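Local atomic coordinates of clostripain-related protein (Bacteroides thetaiotaomicron, PDB entry 5L20), a protein that is probably a cysteine peptidase of the clostripain (C11) family, this chain forming the N-terminal part of the longer protein. Residues T11-Y15 against I92-V96; T23-Y27 against F50-T54; L33-E38 against E62-E66; E45-I49 against V96-T102; T56-E62 against T74-D80. One frame throughout, in Å; residues are numbered along the deposited sequence.

Overall arrangement
The chain starts with strand 10-16, and contact 1 closes the widest loop by returning helix 86-99 to it. Contacts 2, 3 and 5 all lie within that loop. Contact 2 closes first, setting the start of helix 23-37 against strand 45-52. Contact 3 sets the last turn of the same helix on strand 57-66 and crosses contact 2 along the chain. Contact 5 follows contact 2 in series, crosses contact 3 and zips up the hairpin of 57-66 and 69-79. Contact 4, from strand 45-52 to the end of helix 86-99, encloses contact 5 and crosses contacts 1, 2 and 3. Together they bind one helix to each face of a mixed sheet.

Contact 1 (T11-Y15 against I92-V96); sequences TVFMY and ILNDV
Phe13, between Thr11 and Tyr15 on strand 10-16, meets Ile92, Leu93 and Val96 of helix 86-99 in a buried apolar helix-on-sheet contact close to the middle of the domain. It illustrates how one aromatic ring can serve as the platform for a whole helical turn. With CG anti to the backbone N (chi1 177°), the Phe13 ring reaches out from the sheet, and CG2 of Val96 sits over the centre of one face, 3.6 Å from the Phe13 ring centroid, a CH-pi contact. The other two helix residues come to the far part of the ring obliquely: CD2 of Leu93 lies 3.6 Å from Phe13 CE2, and CG2 of Ile92 lies 3.8 Å from Phe13 CZ. Both of these side chains meet the phenyl group at about a right angle. The flanking strand residues extend the contact more loosely. Thr11 CG2 rests 4.0 Å from Val96 CG1, while its hydroxyl turns to Ser100 OG and Thr102 OG1; Tyr15 CE1 is 4.4 Å from Ile92 CD1. Phe50 and Leu60 of neighbouring strands also touch Phe13, which keeps the ring enclosed. The strand and helix axes approach to 10.8 Å and run roughly antiparallel, at 145°. Alternate residues of a strand with parallel neighbours on both sides facing an oppositely directed helix are characteristic of an alpha/beta/alpha sandwich, consistent with the caspase-like fold of the C11 family.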
# COMPACT_ATOMS: atom_id res chain seq x y z
N THR A 11 -3.99 -3.52 -10.68
CA THR A 11 -3.77 -2.76 -9.46
C THR A 11 -2.50 -3.27 -8.81
O THR A 11 -2.38 -4.49 -8.56
CB THR A 11 -4.91 -2.97 -8.46
OG1 THR A 11 -6.14 -2.55 -9.04
CG2 THR A 11 -4.65 -2.22 -7.19
N VAL A 12 -1.56 -2.36 -8.56
CA VAL A 12 -0.39 -2.68 -7.76
C VAL A 12 -0.68 -2.19 -6.34
O VAL A 12 -0.87 -0.98 -6.12
CB VAL A 12 0.90 -1.99 -8.31
CG1 VAL A 12 2.09 -2.26 -7.41
CG2 VAL A 12 1.19 -2.47 -9.74
N PHE A 13 -0.76 -3.12 -5.40
CA PHE A 13 -1.07 -2.79 -4.02
C PHE A 13 0.20 -2.83 -3.18
O PHE A 13 0.76 -3.91 -2.95
CB PHE A 13 -2.11 -3.76 -3.48
CG PHE A 13 -2.44 -3.56 -2.02
CD1 PHE A 13 -2.63 -2.28 -1.50
CD2 PHE A 13 -2.60 -4.67 -1.18
CE1 PHE A 13 -2.94 -2.12 -0.15
CE2 PHE A 13 -2.92 -4.50 0.14
CZ PHE A 13 -3.09 -3.24 0.66
N MET A 14 0.63 -1.67 -2.69
CA MET A 14 1.76 -1.56 -1.80
C MET A 14 1.23 -1.60 -0.37
O MET A 14 0.46 -0.69 0.04
CB MET A 14 2.55 -0.28 -2.06
CG MET A 14 3.80 -0.22 -1.19
SD MET A 14 4.84 1.18 -1.66
CE MET A 14 6.17 0.24 -2.41
N TYR A 15 1.66 -2.60 0.37
CA TYR A 15 1.14 -2.92 1.70
C TYR A 15 2.25 -2.76 2.73
O TYR A 15 3.26 -3.49 2.69
CB TYR A 15 0.61 -4.37 1.67
CG TYR A 15 0.10 -4.90 2.99
CD1 TYR A 15 -0.94 -4.26 3.64
CD2 TYR A 15 0.64 -6.04 3.59
CE1 TYR A 15 -1.45 -4.74 4.84
CE2 TYR A 15 0.12 -6.54 4.80
CZ TYR A 15 -0.91 -5.89 5.40
OH TYR A 15 -1.40 -6.31 6.60
N ILE A 92 -8.95 -5.50 4.23
CA ILE A 92 -8.13 -4.49 3.54
C ILE A 92 -8.09 -4.79 2.02
O ILE A 92 -8.26 -3.89 1.20
CB ILE A 92 -6.71 -4.42 4.14
CG1 ILE A 92 -6.79 -3.82 5.54
CG2 ILE A 92 -5.79 -3.55 3.29
CD1 ILE A 92 -5.55 -4.11 6.39
N LEU A 93 -7.89 -6.06 1.68
CA LEU A 93 -7.85 -6.41 0.26
C LEU A 93 -9.22 -6.21 -0.42
O LEU A 93 -9.29 -5.94 -1.61
CB LEU A 93 -7.39 -7.86 0.10
CG LEU A 93 -5.92 -8.10 0.40
CD1 LEU A 93 -5.64 -9.57 0.33
CD2 LEU A 93 -5.01 -7.36 -0.59
N ASN A 94 -10.31 -6.38 0.33
CA ASN A 94 -11.64 -6.09 -0.25
C ASN A 94 -11.83 -4.58 -0.47
O ASN A 94 -12.40 -4.17 -1.47
CB ASN A 94 -12.77 -6.63 0.65
CG ASN A 94 -12.89 -8.14 0.58
OD1 ASN A 94 -12.41 -8.78 -0.37
ND2 ASN A 94 -13.55 -8.72 1.58
N ASP A 95 -11.26 -3.78 0.43
CA ASP A 95 -11.25 -2.32 0.21
C ASP A 95 -10.47 -2.01 -1.09
O ASP A 95 -10.90 -1.22 -1.92
CB ASP A 95 -10.59 -1.59 1.38
CG ASP A 95 -11.44 -1.55 2.63
OD1 ASP A 95 -12.68 -1.71 2.54
OD2 ASP A 95 -10.84 -1.30 3.70
N VAL A 96 -9.29 -2.62 -1.25
CA VAL A 96 -8.48 -2.37 -2.45
C VAL A 96 -9.29 -2.70 -3.70
O VAL A 96 -9.31 -1.94 -4.68
CB VAL A 96 -7.17 -3.20 -2.41
CG1 VAL A 96 -6.44 -3.14 -3.77
CG2 VAL A 96 -6.30 -2.67 -1.29

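Contact 2 (T23-Y27 against F50-T54); sequences TSNFY and FMCTT
Met51 of strand 45-52 reaches into the first turn of helix 23-37 and ends among Thr23, Phe26 and Tyr27. Its CB already points to the helix, and with CG anti to the backbone N (chi1 180°) and the chain extended beyond, CB and CG form a straight stem without a close partner on 23-27. At SD the contact begins: the sulfur stands 3.9 Å from Tyr27 CE1, obliquely placed above the ring, a Met-aromatic contact. CE then lies over one face of Tyr27, 3.5 Å from CZ of that ring. The same methyl meets Thr23 CG2 at 3.6 Å and Phe26 CB at 3.8 Å, with the Phe26 ring turning an edge to it. Phe26 also packs against a modified side chain of the bound peptide, so this turn adjoins the ligand. The Tyr27 hydroxyl passes on to Thr53, lying 3.5 Å from its CG2, and water 1 joins Tyr27 OH to Thr53 O at 2.9 Å each. The whole ties helix to returning strand in the beta-alpha-beta unit 10-16, 23-37, 45-52. Because one methyl serves three side chains, dispersion and CH-pi attraction carry the join, and polar linkage is left to a single water.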
# COMPACT_ATOMS: atom_id res chain seq x y z
N THR A 23 9.24 2.95 9.41
CA THR A 23 8.25 3.88 8.91
C THR A 23 8.87 4.98 8.04
O THR A 23 8.35 5.31 6.96
CB THR A 23 7.49 4.54 10.08
OG1 THR A 23 7.06 3.51 10.96
CG2 THR A 23 6.28 5.32 9.59
N SER A 24 9.98 5.55 8.49
CA SER A 24 10.63 6.59 7.71
C SER A 24 11.17 6.03 6.38
O SER A 24 11.05 6.67 5.34
CB SER A 24 11.75 7.26 8.53
OG SER A 24 12.62 6.32 9.14
N ASN A 25 11.73 4.82 6.43
CA ASN A 25 12.17 4.17 5.20
C ASN A 25 11.00 3.98 4.23
O ASN A 25 11.15 4.13 3.03
CB ASN A 25 12.84 2.83 5.50
CG ASN A 25 14.03 2.97 6.44
OD1 ASN A 25 13.89 2.81 7.65
ND2 ASN A 25 15.19 3.27 5.88
N PHE A 26 9.82 3.64 4.75
CA PHE A 26 8.65 3.47 3.91
C PHE A 26 8.24 4.78 3.22
O PHE A 26 7.84 4.79 2.05
CB PHE A 26 7.46 2.95 4.74
CG PHE A 26 7.62 1.53 5.26
CD1 PHE A 26 8.62 0.68 4.81
CD2 PHE A 26 6.73 1.08 6.22
CE1 PHE A 26 8.72 -0.60 5.32
CE2 PHE A 26 6.82 -0.19 6.73
CZ PHE A 26 7.81 -1.02 6.31
N TYR A 27 8.30 5.89 3.96
CA TYR A 27 8.00 7.16 3.33
C TYR A 27 8.94 7.44 2.15
O TYR A 27 8.49 7.91 1.12
CB TYR A 27 8.07 8.30 4.35
CG TYR A 27 6.86 8.35 5.26
CD1 TYR A 27 5.58 8.48 4.71
CD2 TYR A 27 6.99 8.28 6.64
CE1 TYR A 27 4.45 8.54 5.54
CE2 TYR A 27 5.86 8.34 7.47
CZ TYR A 27 4.61 8.47 6.91
OH TYR A 27 3.49 8.52 7.73
N PHE A 50 -1.59 0.95 1.24
CA PHE A 50 -2.02 0.87 2.64
C PHE A 50 -0.79 1.10 3.48
O PHE A 50 0.18 0.35 3.38
CB PHE A 50 -2.64 -0.48 2.98
CG PHE A 50 -2.93 -0.69 4.44
CD1 PHE A 50 -1.96 -1.19 5.31
CD2 PHE A 50 -4.22 -0.41 4.94
CE1 PHE A 50 -2.28 -1.44 6.67
CE2 PHE A 50 -4.53 -0.65 6.27
CZ PHE A 50 -3.57 -1.16 7.14
N MET A 51 -0.81 2.13 4.33
CA MET A 51 0.32 2.33 5.22
C MET A 51 -0.11 2.65 6.64
O MET A 51 -0.92 3.57 6.85
CB MET A 51 1.25 3.43 4.70
CG MET A 51 2.41 3.62 5.63
SD MET A 51 3.62 4.77 4.97
CE MET A 51 4.65 4.98 6.40
N CYS A 52 0.41 1.89 7.59
CA CYS A 52 0.28 2.21 9.02
C CYS A 52 1.16 3.41 9.34
O CYS A 52 2.37 3.35 9.14
CB CYS A 52 0.67 1.03 9.90
SG CYS A 52 -0.54 -0.32 9.92
N THR A 53 0.56 4.48 9.83
CA THR A 53 1.37 5.63 10.24
C THR A 53 1.73 5.51 11.72
O THR A 53 2.69 6.14 12.19
CB THR A 53 0.62 6.93 9.99
OG1 THR A 53 -0.65 6.84 10.64
CG2 THR A 53 0.38 7.15 8.50
N THR A 54 0.94 4.74 12.47
CA THR A 54 1.29 4.26 13.81
C THR A 54 0.87 2.81 13.90
O THR A 54 0.30 2.27 12.93
CB THR A 54 0.58 5.06 14.93
OG1 THR A 54 -0.80 4.67 15.00
CG2 THR A 54 0.69 6.58 14.70
O HOH W 1 4.01 8.09 10.56

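Contact 3 (L33-E38 against E62-E66); sequences LESVVE and ELAYE
Leu63 of strand 57-66 packs beneath Glu34 and Val37 of helix 23-37, and Tyr65 follows at the end of the same row. The apolar contacts centre on the branches of Leu63. CD1 of Leu63 touches the methylene CG of Glu34 at 3.6 Å and, less closely, Val37 CG2 at 4.1 Å; CD2 of Leu63 lies 3.7 Å from Glu34 CG. The glutamate crosses the leucine at about a right angle, lending this methylene to the interface while its carboxylate bonds to His72 and Ser70 of strand 69-79. Val37, whose CG1 is anti to the backbone N (chi1 172°), spreads that methyl over the strand itself, 3.6 Å from Ala64 O.

The second kind of contact joins backbone oxygens to an aromatic ring. Tyr65 CD1 lies 3.4 Å from Val37 O and CE1 lies 3.2 Å from Glu38 O, both oxygens approaching obliquely, so the ring hydrogens on that side probably meet partial negative charge. With an alanine here, both carbonyls would probably lose their aromatic neighbour and a gap would open beside them. Helix and strand axes lie 8.6 Å apart at 33°. The helix thus runs roughly along strand 57-66, which is antiparallel to strand 45-52 that follows the helix, as befits the outer helical layer of an alpha/beta/alpha sandwich.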
# COMPACT_ATOMS: atom_id res chain seq x y z
N LEU A 33 8.73 5.71 -5.41
CA LEU A 33 7.75 5.20 -6.34
C LEU A 33 6.98 6.34 -7.01
O LEU A 33 6.66 6.26 -8.20
CB LEU A 33 6.81 4.24 -5.62
CG LEU A 33 5.75 3.52 -6.47
CD1 LEU A 33 6.40 2.66 -7.54
CD2 LEU A 33 4.80 2.66 -5.61
N GLU A 34 6.70 7.41 -6.27
CA GLU A 34 6.04 8.58 -6.85
C GLU A 34 6.84 9.19 -8.00
O GLU A 34 6.25 9.74 -8.94
CB GLU A 34 5.78 9.64 -5.79
CG GLU A 34 4.64 9.31 -4.87
CD GLU A 34 4.05 10.53 -4.18
OE1 GLU A 34 3.49 11.42 -4.87
OE2 GLU A 34 4.13 10.59 -2.95
N SER A 35 8.17 9.09 -7.95
CA SER A 35 8.96 9.68 -9.02
C SER A 35 8.68 8.93 -10.33
O SER A 35 8.83 9.50 -11.40
CB SER A 35 10.47 9.67 -8.67
OG SER A 35 11.04 8.37 -8.76
N VAL A 36 8.24 7.67 -10.25
CA VAL A 36 7.82 6.92 -11.44
C VAL A 36 6.42 7.30 -11.93
O VAL A 36 6.17 7.40 -13.14
CB VAL A 36 7.85 5.38 -11.16
CG1 VAL A 36 7.29 4.57 -12.33
CG2 VAL A 36 9.28 4.93 -10.82
N VAL A 37 5.49 7.53 -11.00
CA VAL A 37 4.14 7.96 -11.35
C VAL A 37 4.18 9.28 -12.12
O VAL A 37 3.41 9.48 -13.05
CB VAL A 37 3.25 8.10 -10.10
CG1 VAL A 37 1.87 8.75 -10.42
CG2 VAL A 37 3.06 6.72 -9.47
N GLU A 38 5.13 10.14 -11.75
CA GLU A 38 5.28 11.42 -12.44
C GLU A 38 5.53 11.31 -13.95
O GLU A 38 5.46 12.31 -14.67
CB GLU A 38 6.43 12.21 -11.82
CG GLU A 38 6.20 12.60 -10.40
CD GLU A 38 7.41 13.29 -9.79
OE1 GLU A 38 8.53 13.10 -10.32
OE2 GLU A 38 7.24 14.02 -8.79
N GLU A 62 -4.45 6.38 -3.11
CA GLU A 62 -4.04 6.10 -4.47
C GLU A 62 -2.96 7.08 -4.91
O GLU A 62 -3.01 8.26 -4.55
CB GLU A 62 -5.24 6.16 -5.42
CG GLU A 62 -4.87 5.95 -6.88
CD GLU A 62 -6.08 5.86 -7.79
OE1 GLU A 62 -7.21 5.98 -7.27
OE2 GLU A 62 -5.91 5.64 -9.01
N LEU A 63 -1.95 6.58 -5.63
CA LEU A 63 -1.00 7.45 -6.32
C LEU A 63 -1.47 7.60 -7.73
O LEU A 63 -1.59 6.60 -8.44
CB LEU A 63 0.41 6.87 -6.33
CG LEU A 63 1.19 6.81 -5.04
CD1 LEU A 63 2.60 6.34 -5.41
CD2 LEU A 63 1.21 8.16 -4.35
N ALA A 64 -1.75 8.82 -8.14
CA ALA A 64 -2.20 9.01 -9.50
C ALA A 64 -1.49 10.17 -10.17
O ALA A 64 -0.80 10.95 -9.53
CB ALA A 64 -3.70 9.22 -9.53
N TYR A 65 -1.64 10.22 -11.49
CA TYR A 65 -1.03 11.28 -12.27
C TYR A 65 -2.14 12.24 -12.68
O TYR A 65 -3.11 11.84 -13.32
CB TYR A 65 -0.32 10.69 -13.48
CG TYR A 65 0.41 11.69 -14.34
CD1 TYR A 65 1.65 12.20 -13.96
CD2 TYR A 65 -0.12 12.12 -15.56
CE1 TYR A 65 2.33 13.12 -14.75
CE2 TYR A 65 0.55 13.03 -16.36
CZ TYR A 65 1.77 13.52 -15.95
OH TYR A 65 2.45 14.43 -16.73
N GLU A 66 -2.01 13.51 -12.30
CA GLU A 66 -3.05 14.49 -12.59
C GLU A 66 -2.41 15.85 -12.82
O GLU A 66 -1.51 16.25 -12.08
CB GLU A 66 -4.07 14.56 -11.45

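Contact 4 (E45-I49 against V96-T102); sequences ERIII and VQRYSPT
With CG anti to the carbonyl carbon (chi1 -68°) and the chain stretched from CG to NE, Arg46 carries its guanidinium across to Ser100, whose OG is anti to its own backbone N (chi1 -172°). The two groups meet in a hydrogen bond from Arg46 NH1 to Ser100 OG, which also has a partner on strand 10-16; the bond is 2.9 Å long and bent, the oxygen standing 23° out of the guanidinium plane. The same oxygen is 3.3 Å from Arg46 CD, so the serine lies alongside the arginine chain as well as at its end. Above the flat group, Tyr99 O lies over the centre of one face, 4.2 Å from Arg46 CZ, and Thr102 CG2 comes in beside NH1. In the plane, Arg46 NH2 donates to water 2 at 3.0 Å; the onward step from that water to Pro101 O is improbably short and therefore doubtful. Arg46 NE has a long, weak ion pair with Glu62 OE2. This is where helix 86-99 of the alpha/beta/alpha sandwich ends above strand 45-52, Ser100 being the first residue to leave helical geometry. A positive group so placed is likely to be favoured by the carbonyls of the helix end. Were Arg46 shortened to an alanine, Ser100 OG would probably lose its donor from this strand and Tyr99 O the group beneath it. Deeper in, Ile48 continues the apolar layer: its CG1 meets Ser100 CB at 4.0 Å, and its CG2 lies 4.1 Å from Val96 CG2, the side chains passing antiparallel.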
# COMPACT_ATOMS: atom_id res chain seq x y z
N GLU A 45 -3.46 1.12 -15.29
CA GLU A 45 -3.15 0.57 -13.97
C GLU A 45 -3.38 1.59 -12.88
O GLU A 45 -3.35 2.80 -13.15
CB GLU A 45 -1.69 0.08 -13.91
CG GLU A 45 -1.29 -0.93 -14.98
CD GLU A 45 -0.79 -0.29 -16.27
OE1 GLU A 45 -0.62 0.95 -16.31
OE2 GLU A 45 -0.56 -1.04 -17.24
N ARG A 46 -3.58 1.11 -11.65
CA ARG A 46 -3.63 1.98 -10.47
C ARG A 46 -2.61 1.50 -9.45
O ARG A 46 -2.33 0.30 -9.36
CB ARG A 46 -5.01 1.97 -9.82
CG ARG A 46 -6.17 2.62 -10.61
CD ARG A 46 -7.37 2.90 -9.66
NE ARG A 46 -8.63 3.19 -10.35
CZ ARG A 46 -9.44 2.27 -10.87
NH1 ARG A 46 -9.12 0.97 -10.80
NH2 ARG A 46 -10.56 2.63 -11.49
N ILE A 47 -2.08 2.43 -8.67
CA ILE A 47 -1.24 2.13 -7.53
C ILE A 47 -2.01 2.51 -6.27
O ILE A 47 -2.40 3.69 -6.12
CB ILE A 47 0.10 2.88 -7.55
CG1 ILE A 47 0.93 2.41 -8.76
CG2 ILE A 47 0.84 2.63 -6.25
CD1 ILE A 47 2.21 3.14 -8.95
N ILE A 48 -2.25 1.54 -5.40
CA ILE A 48 -2.99 1.73 -4.15
C ILE A 48 -2.05 1.38 -3.01
O ILE A 48 -1.37 0.35 -3.07
CB ILE A 48 -4.23 0.81 -4.08
CG1 ILE A 48 -5.15 1.00 -5.30
CG2 ILE A 48 -4.92 0.97 -2.72
CD1 ILE A 48 -5.73 2.42 -5.38
N ILE A 49 -1.99 2.23 -1.98
CA ILE A 49 -1.09 2.02 -0.87
C ILE A 49 -1.84 1.98 0.45
O ILE A 49 -2.69 2.85 0.70
CB ILE A 49 -0.01 3.12 -0.81
CG1 ILE A 49 0.68 3.21 -2.18
CG2 ILE A 49 0.94 2.87 0.34
CD1 ILE A 49 1.87 4.12 -2.24
N VAL A 96 -9.29 -2.62 -1.25
CA VAL A 96 -8.48 -2.37 -2.45
C VAL A 96 -9.29 -2.70 -3.70
O VAL A 96 -9.31 -1.94 -4.68
CB VAL A 96 -7.17 -3.20 -2.41
CG1 VAL A 96 -6.44 -3.14 -3.77
CG2 VAL A 96 -6.30 -2.67 -1.29
N GLN A 97 -9.99 -3.84 -3.68
CA GLN A 97 -10.76 -4.23 -4.84
C GLN A 97 -11.94 -3.28 -5.10
O GLN A 97 -12.24 -3.00 -6.25
CB GLN A 97 -11.28 -5.65 -4.66
CG GLN A 97 -10.18 -6.70 -4.65
CD GLN A 97 -10.78 -8.05 -4.31
OE1 GLN A 97 -11.42 -8.71 -5.15
NE2 GLN A 97 -10.60 -8.46 -3.06
N ARG A 98 -12.60 -2.80 -4.05
CA ARG A 98 -13.72 -1.86 -4.21
C ARG A 98 -13.24 -0.56 -4.82
O ARG A 98 -13.86 -0.06 -5.75
CB ARG A 98 -14.41 -1.59 -2.88
CG ARG A 98 -15.54 -2.56 -2.58
CD ARG A 98 -16.29 -2.20 -1.28
NE ARG A 98 -15.42 -2.36 -0.11
CZ ARG A 98 -15.43 -3.43 0.68
NH1 ARG A 98 -16.30 -4.42 0.47
NH2 ARG A 98 -14.59 -3.51 1.67
N TYR A 99 -12.15 -0.01 -4.30
CA TYR A 99 -11.66 1.25 -4.84
C TYR A 99 -11.01 1.06 -6.21
O TYR A 99 -10.99 1.99 -7.03
CB TYR A 99 -10.66 1.90 -3.88
CG TYR A 99 -11.31 2.53 -2.68
CD1 TYR A 99 -12.01 3.72 -2.81
CD2 TYR A 99 -11.22 1.94 -1.42
CE1 TYR A 99 -12.59 4.32 -1.70
CE2 TYR A 99 -11.82 2.53 -0.30
CZ TYR A 99 -12.49 3.72 -0.47
OH TYR A 99 -13.06 4.33 0.63
N SER A 100 -10.48 -0.14 -6.47
CA SER A 100 -9.73 -0.34 -7.71
C SER A 100 -10.09 -1.68 -8.36
O SER A 100 -9.38 -2.66 -8.21
CB SER A 100 -8.23 -0.27 -7.44
OG SER A 100 -7.52 -0.29 -8.68
N PRO A 101 -11.22 -1.73 -9.07
CA PRO A 101 -11.64 -2.95 -9.77
C PRO A 101 -10.82 -3.16 -11.03
O PRO A 101 -10.92 -2.36 -11.97
CB PRO A 101 -13.11 -2.67 -10.13
CG PRO A 101 -13.45 -1.40 -9.45
CD PRO A 101 -12.23 -0.66 -9.16
N THR A 102 -10.00 -4.20 -11.06
CA THR A 102 -9.12 -4.44 -12.21
C THR A 102 -9.07 -5.93 -12.47
O THR A 102 -9.46 -6.72 -11.62
CB THR A 102 -7.67 -3.90 -11.97
OG1 THR A 102 -7.15 -4.45 -10.75
CG2 THR A 102 -7.63 -2.38 -11.86
O HOH W 2 -11.38 -0.00 -12.69

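Contact 5 (T56-E62 against T74-D80); sequences TKATLFE and TLKNYTD
Leu60, opposite both Leu75 and Lys76, marks a classic beta bulge in the antiparallel hairpin of strands 57-66 and 69-79, at one edge of the sheet as formed by this chain. It shows how a ladder absorbs an extra residue. Leu60 N donates almost straight to Lys76 O, 2.9 Å away at 176°, whereas Leu60 O is gripped by two donors, Leu75 N at 2.8 Å and Lys76 N at 3.3 Å. Past the bulge the register is regular: Ala58 and Tyr78 form a hydrogen-bonded pair, and Asp80 N reaches Thr56 O.

One face of the hairpin carries Thr74 and Thr59, which neighbours Asn77 there. On the face of Ala58 and Leu60, turned to helix 86-99, the Tyr78 ring lies along the strand. Its edge meets Leu60, with CE1 of Tyr78 3.8 Å from Leu60 CB. Leu60 CD2 lies 4.1 Å from Leu75 CD1. Asp95 of the helix takes the ends of both Tyr78 and Lys76, bonding to Tyr78 OH and forming a salt bridge with Lys76 NZ, so the two side chains are held together by one carboxylate. The lysine chain is bent at chi3 (-73°), and Lys76 CE covers one face of the aromatic group, 3.6 Å above the plane of the Tyr78 ring and offset to its rim.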
# COMPACT_ATOMS: atom_id res chain seq x y z
N THR A 56 -1.56 1.60 15.29
CA THR A 56 -3.02 1.51 15.37
C THR A 56 -3.75 2.44 14.39
O THR A 56 -4.98 2.49 14.40
CB THR A 56 -3.51 1.87 16.78
OG1 THR A 56 -3.05 3.19 17.11
CG2 THR A 56 -2.95 0.88 17.79
N LYS A 57 -3.01 3.13 13.54
CA LYS A 57 -3.61 4.06 12.58
C LYS A 57 -3.05 3.79 11.20
O LYS A 57 -1.83 3.69 11.03
CB LYS A 57 -3.34 5.52 12.97
CG LYS A 57 -4.07 5.97 14.22
CD LYS A 57 -3.75 7.42 14.52
CE LYS A 57 -4.03 8.28 13.30
NZ LYS A 57 -3.55 9.68 13.48
N ALA A 58 -3.92 3.70 10.21
CA ALA A 58 -3.47 3.49 8.84
C ALA A 58 -4.30 4.28 7.87
O ALA A 58 -5.44 4.70 8.18
CB ALA A 58 -3.53 2.00 8.47
N THR A 59 -3.74 4.47 6.69
CA THR A 59 -4.45 5.13 5.61
C THR A 59 -4.36 4.29 4.34
O THR A 59 -3.34 3.61 4.11
CB THR A 59 -3.87 6.56 5.37
OG1 THR A 59 -4.56 7.21 4.31
CG2 THR A 59 -2.41 6.51 5.04
N LEU A 60 -5.42 4.31 3.53
CA LEU A 60 -5.43 3.74 2.20
C LEU A 60 -5.49 4.88 1.19
O LEU A 60 -6.39 5.73 1.27
CB LEU A 60 -6.61 2.80 2.00
CG LEU A 60 -6.59 1.98 0.71
CD1 LEU A 60 -5.63 0.81 0.88
CD2 LEU A 60 -7.97 1.45 0.39
N PHE A 61 -4.56 4.95 0.25
CA PHE A 61 -4.61 6.03 -0.73
C PHE A 61 -4.12 5.59 -2.10
O PHE A 61 -3.46 4.54 -2.24
CB PHE A 61 -3.80 7.27 -0.25
CG PHE A 61 -2.32 7.02 -0.06
CD1 PHE A 61 -1.85 6.52 1.15
CD2 PHE A 61 -1.42 7.35 -1.05
CE1 PHE A 61 -0.48 6.33 1.35
CE2 PHE A 61 -0.04 7.14 -0.86
CZ PHE A 61 0.41 6.65 0.33
N GLU A 62 -4.45 6.38 -3.11
CA GLU A 62 -4.04 6.10 -4.47
C GLU A 62 -2.96 7.08 -4.91
O GLU A 62 -3.01 8.26 -4.55
CB GLU A 62 -5.24 6.16 -5.42
CG GLU A 62 -4.87 5.95 -6.88
CD GLU A 62 -6.08 5.86 -7.79
OE1 GLU A 62 -7.21 5.98 -7.27
OE2 GLU A 62 -5.91 5.64 -9.01
N THR A 74 -6.59 10.29 -1.00
CA THR A 74 -6.92 9.49 0.19
C THR A 74 -8.26 8.79 -0.00
O THR A 74 -9.28 9.41 -0.35
CB THR A 74 -6.93 10.36 1.47
OG1 THR A 74 -5.65 10.99 1.61
CG2 THR A 74 -7.19 9.53 2.71
N LEU A 75 -8.26 7.48 0.21
CA LEU A 75 -9.45 6.68 -0.05
C LEU A 75 -10.20 6.41 1.25
O LEU A 75 -11.43 6.46 1.28
CB LEU A 75 -9.06 5.37 -0.72
CG LEU A 75 -8.35 5.61 -2.06
CD1 LEU A 75 -7.92 4.26 -2.62
CD2 LEU A 75 -9.24 6.29 -3.06
N LYS A 76 -9.46 6.08 2.31
CA LYS A 76 -10.06 5.92 3.63
C LYS A 76 -8.99 5.83 4.70
O LYS A 76 -7.80 5.64 4.40
CB LYS A 76 -10.96 4.68 3.70
CG LYS A 76 -10.22 3.38 3.50
CD LYS A 76 -11.17 2.16 3.58
CE LYS A 76 -11.63 1.88 4.99
NZ LYS A 76 -12.49 0.66 5.05
N ASN A 77 -9.41 5.99 5.95
CA ASN A 77 -8.53 5.80 7.08
C ASN A 77 -9.00 4.66 7.96
O ASN A 77 -10.18 4.26 7.89
CB ASN A 77 -8.42 7.09 7.87
CG ASN A 77 -7.76 8.18 7.07
OD1 ASN A 77 -6.53 8.20 6.94
ND2 ASN A 77 -8.55 9.07 6.48
N TYR A 78 -8.09 4.13 8.77
CA TYR A 78 -8.40 3.01 9.62
C TYR A 78 -8.00 3.28 11.05
O TYR A 78 -6.94 3.86 11.30
CB TYR A 78 -7.66 1.73 9.19
CG TYR A 78 -7.90 1.24 7.79
CD1 TYR A 78 -7.25 1.82 6.71
CD2 TYR A 78 -8.74 0.17 7.55
CE1 TYR A 78 -7.45 1.36 5.42
CE2 TYR A 78 -8.93 -0.31 6.26
CZ TYR A 78 -8.29 0.31 5.20
OH TYR A 78 -8.48 -0.15 3.92
N THR A 79 -8.84 2.84 11.97
CA THR A 79 -8.50 2.85 13.39
C THR A 79 -8.45 1.42 13.89
O THR A 79 -9.36 0.64 13.61
CB THR A 79 -9.52 3.69 14.19
OG1 THR A 79 -9.39 5.07 13.81
CG2 THR A 79 -9.28 3.55 15.68
N ASP A 80 -7.37 1.06 14.58
CA ASP A 80 -7.14 -0.31 15.04
C ASP A 80 -7.34 -1.38 13.96
O ASP A 80 -7.99 -2.40 14.23
CB ASP A 80 -8.07 -0.64 16.23
CG ASP A 80 -7.90 0.32 17.40
OD1 ASP A 80 -6.74 0.63 17.74
OD2 ASP A 80 -8.92 0.75 17.99
O HOH W 3 -3.50 9.58 2.80